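Local coordinates for peptidyl-prolyl cis-trans isomerase FKBP13, chloroplastic (PDB 1U79), which catalyses cis-trans isomerisation of proline peptide bonds, speeding protein folding in the chloroplast thylakoid lumen, and regulates accumulation of the Rieske protein, at residues Lys34-Gly39 against Glu124-Ala129. Sequence-based numbering, arbitrary orientation.
Sequences KAHYVG and EYIGKA
The meeting of K34-G39 with E124-A129 is a worked example of an antiparallel strand pair that takes up a beta bulge. H36 and E124 form a regular hydrogen-bonded pair. H36 N reaches a lone pair of E124 O at 3.0 Å, while E124 N returns a straighter bond to H36 O, at 2.9 Å and 168°. A35 and Y125 follow as a non-hydrogen-bonded pair, after which the register slips by one residue, so that K34 bridges to G127. K34 N then meets G127 O at 2.9 Å almost along the C=O axis, whereas I126 N approaches K34 O from above the carbonyl plane with a more bent N-H...O angle of 137°. At G127, the backbone torsions would jam a side chain against the preceding carbonyl oxygen, which calls for glycine.

The side chain of K34 follows the displaced strand end. Its CB lies 4.0 Å from G127 O and close to I126 CB. With CG anti to the carbonyl carbon (chi1 -66°), CG comes 3.9 Å from A129 CA and also touches A129 CB. The extended chain then carries CE alongside the terminal residue, 4.0 Å from A129 CA, before ending at NZ. An alanine here would probably leave A129 less well held, since the CG and CE that line it would be gone.

On the same face as K34, H36 hydrogen-bonds S50 through ND1 and stacks on Y51; A35 and Y125 occupy the other face, where Y125 packs on M83 and T85. Neighbouring Y37, bonded to D48 and edge-to-face with W70, probably belongs to the aromatic prolyl pocket, as in other FKBPs. The bulged pairing thus joins the final strand to strand 32-40 in the curved antiparallel sheet of the FKBP fold.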
ATOM      1  N   LYS A  34      -8.343  -8.500   4.275  1.00 16.87           N
ATOM      2  CA  LYS A  34      -8.144  -7.639   5.440  1.00 18.88           C
ATOM      3  C   LYS A  34      -6.676  -7.267   5.540  1.00 18.21           C
ATOM      4  O   LYS A  34      -5.804  -8.125   5.367  1.00 15.65           O
ATOM      5  CB  LYS A  34      -8.493  -8.362   6.741  1.00 22.33           C
ATOM      6  CG  LYS A  34      -9.934  -8.752   6.946  1.00 29.28           C
ATOM      7  CD  LYS A  34     -10.071  -9.386   8.325  1.00 33.14           C
ATOM      8  CE  LYS A  34     -11.501  -9.777   8.640  1.00 37.22           C
ATOM      9  NZ  LYS A  34     -11.612 -10.351  10.013  1.00 41.03           N
ATOM     10  N   ALA A  35      -6.403  -6.003   5.848  1.00 15.49           N
ATOM     11  CA  ALA A  35      -5.028  -5.569   6.000  1.00 14.40           C
ATOM     12  C   ALA A  35      -4.882  -4.459   7.018  1.00 13.18           C
ATOM     13  O   ALA A  35      -5.684  -3.526   7.057  1.00 13.41           O
ATOM     14  CB  ALA A  35      -4.465  -5.099   4.663  1.00 14.95           C
ATOM     15  N   HIS A  36      -3.867  -4.585   7.865  1.00 14.32           N
ATOM     16  CA  HIS A  36      -3.561  -3.533   8.824  1.00 13.30           C
ATOM     17  C   HIS A  36      -2.479  -2.748   8.099  1.00 13.01           C
ATOM     18  O   HIS A  36      -1.785  -3.303   7.242  1.00 12.63           O
ATOM     19  CB  HIS A  36      -3.042  -4.120  10.133  1.00 12.16           C
ATOM     20  CG  HIS A  36      -4.111  -4.305  11.161  1.00 14.24           C
ATOM     21  ND1 HIS A  36      -4.808  -3.243  11.700  1.00 13.74           N
ATOM     22  CD2 HIS A  36      -4.629  -5.421  11.723  1.00 12.82           C
ATOM     23  CE1 HIS A  36      -5.711  -3.702  12.549  1.00 11.49           C
ATOM     24  NE2 HIS A  36      -5.622  -5.019  12.581  1.00 13.39           N
ATOM     25  N   TYR A  37      -2.335  -1.467   8.407  1.00 13.04           N
ATOM     26  CA  TYR A  37      -1.336  -0.665   7.723  1.00 12.18           C
ATOM     27  C   TYR A  37      -1.021   0.651   8.410  1.00 13.09           C
ATOM     28  O   TYR A  37      -1.798   1.155   9.216  1.00 13.18           O
ATOM     29  CB  TYR A  37      -1.803  -0.341   6.289  1.00 14.01           C
ATOM     30  CG  TYR A  37      -2.994   0.600   6.239  1.00 14.05           C
ATOM     31  CD1 TYR A  37      -4.298   0.124   6.390  1.00 14.63           C
ATOM     32  CD2 TYR A  37      -2.809   1.980   6.109  1.00 14.89           C
ATOM     33  CE1 TYR A  37      -5.387   1.001   6.419  1.00 15.59           C
ATOM     34  CE2 TYR A  37      -3.890   2.867   6.138  1.00 16.90           C
ATOM     35  CZ  TYR A  37      -5.170   2.372   6.295  1.00 15.67           C
ATOM     36  OH  TYR A  37      -6.232   3.244   6.345  1.00 18.67           O
ATOM     37  N   VAL A  38       0.134   1.194   8.054  1.00 12.86           N
ATOM     38  CA  VAL A  38       0.599   2.488   8.531  1.00 12.02           C
ATOM     39  C   VAL A  38       1.154   3.173   7.297  1.00 13.61           C
ATOM     40  O   VAL A  38       2.055   2.650   6.632  1.00 13.20           O
ATOM     41  CB  VAL A  38       1.730   2.390   9.576  1.00 13.53           C
ATOM     42  CG1 VAL A  38       2.265   3.798   9.874  1.00 12.89           C
ATOM     43  CG2 VAL A  38       1.217   1.751  10.869  1.00 11.91           C
ATOM     44  N   GLY A  39       0.598   4.334   6.976  1.00 13.67           N
ATOM     45  CA  GLY A  39       1.054   5.076   5.818  1.00 12.63           C
ATOM     46  C   GLY A  39       1.762   6.330   6.280  1.00 12.92           C
ATOM     47  O   GLY A  39       1.226   7.094   7.097  1.00 13.62           O
ATOM     48  N   GLU A 124       0.315  -5.160   6.414  1.00 15.37           N
ATOM     49  CA  GLU A 124       0.186  -6.457   7.043  1.00 15.32           C
ATOM     50  C   GLU A 124      -1.036  -7.118   6.424  1.00 14.44           C
ATOM     51  O   GLU A 124      -2.177  -6.794   6.759  1.00 11.72           O
ATOM     52  CB  GLU A 124       0.036  -6.308   8.559  1.00 20.61           C
ATOM     53  CG  GLU A 124       1.363  -5.964   9.222  1.00 29.00           C
ATOM     54  CD  GLU A 124       1.221  -5.496  10.645  1.00 34.97           C
ATOM     55  OE1 GLU A 124       0.660  -6.237  11.476  1.00 36.60           O
ATOM     56  OE2 GLU A 124       1.683  -4.377  10.937  1.00 36.78           O
ATOM     57  N   TYR A 125      -0.774  -8.026   5.486  1.00 13.77           N
ATOM     58  CA  TYR A 125      -1.826  -8.763   4.790  1.00 14.43           C
ATOM     59  C   TYR A 125      -2.253  -9.910   5.696  1.00 15.43           C
ATOM     60  O   TYR A 125      -1.582 -10.943   5.774  1.00 14.99           O
ATOM     61  CB  TYR A 125      -1.290  -9.305   3.458  1.00 13.78           C
ATOM     62  CG  TYR A 125      -2.268 -10.167   2.680  1.00 14.34           C
ATOM     63  CD1 TYR A 125      -1.808 -11.179   1.836  1.00 15.67           C
ATOM     64  CD2 TYR A 125      -3.651  -9.985   2.801  1.00 16.11           C
ATOM     65  CE1 TYR A 125      -2.696 -11.998   1.136  1.00 16.39           C
ATOM     66  CE2 TYR A 125      -4.549 -10.797   2.103  1.00 16.21           C
ATOM     67  CZ  TYR A 125      -4.058 -11.802   1.274  1.00 16.05           C
ATOM     68  OH  TYR A 125      -4.930 -12.609   0.589  1.00 15.56           O
ATOM     69  N   ILE A 126      -3.361  -9.713   6.400  1.00 15.18           N
ATOM     70  CA  ILE A 126      -3.887 -10.716   7.321  1.00 17.36           C
ATOM     71  C   ILE A 126      -4.439 -11.925   6.577  1.00 19.01           C
ATOM     72  O   ILE A 126      -4.301 -13.063   7.030  1.00 21.02           O
ATOM     73  CB  ILE A 126      -5.010 -10.120   8.196  1.00 18.48           C
ATOM     74  CG1 ILE A 126      -4.520  -8.820   8.836  1.00 19.49           C
ATOM     75  CG2 ILE A 126      -5.416 -11.118   9.294  1.00 20.01           C
ATOM     76  CD1 ILE A 126      -3.309  -9.007   9.735  1.00 22.51           C
ATOM     77  N   GLY A 127      -5.058 -11.670   5.432  1.00 18.01           N
ATOM     78  CA  GLY A 127      -5.629 -12.744   4.637  1.00 20.41           C
ATOM     79  C   GLY A 127      -7.015 -12.363   4.151  1.00 22.21           C
ATOM     80  O   GLY A 127      -7.387 -11.189   4.192  1.00 22.23           O
ATOM     81  N   LYS A 128      -7.788 -13.343   3.693  1.00 22.95           N
ATOM     82  CA  LYS A 128      -9.132 -13.053   3.203  1.00 24.46           C
ATOM     83  C   LYS A 128     -10.056 -12.678   4.345  1.00 24.56           C
ATOM     84  O   LYS A 128      -9.842 -13.082   5.484  1.00 22.32           O
ATOM     85  CB  LYS A 128      -9.706 -14.249   2.435  1.00 27.29           C
ATOM     86  CG  LYS A 128      -9.686 -15.559   3.182  1.00 29.51           C
ATOM     87  CD  LYS A 128     -10.168 -16.686   2.279  1.00 31.61           C
ATOM     88  CE  LYS A 128      -9.984 -18.043   2.933  1.00 34.91           C
ATOM     89  NZ  LYS A 128     -10.324 -19.148   1.991  1.00 37.53           N
ATOM     90  N   ALA A 129     -11.085 -11.899   4.024  1.00 24.83           N
ATOM     91  CA  ALA A 129     -12.060 -11.437   5.009  1.00 27.48           C
ATOM     92  C   ALA A 129     -13.111 -12.496   5.312  1.00 27.88           C
ATOM     93  O   ALA A 129     -13.601 -12.537   6.457  1.00 31.25           O
ATOM     94  CB  ALA A 129     -12.729 -10.163   4.508  1.00 28.49           C
TER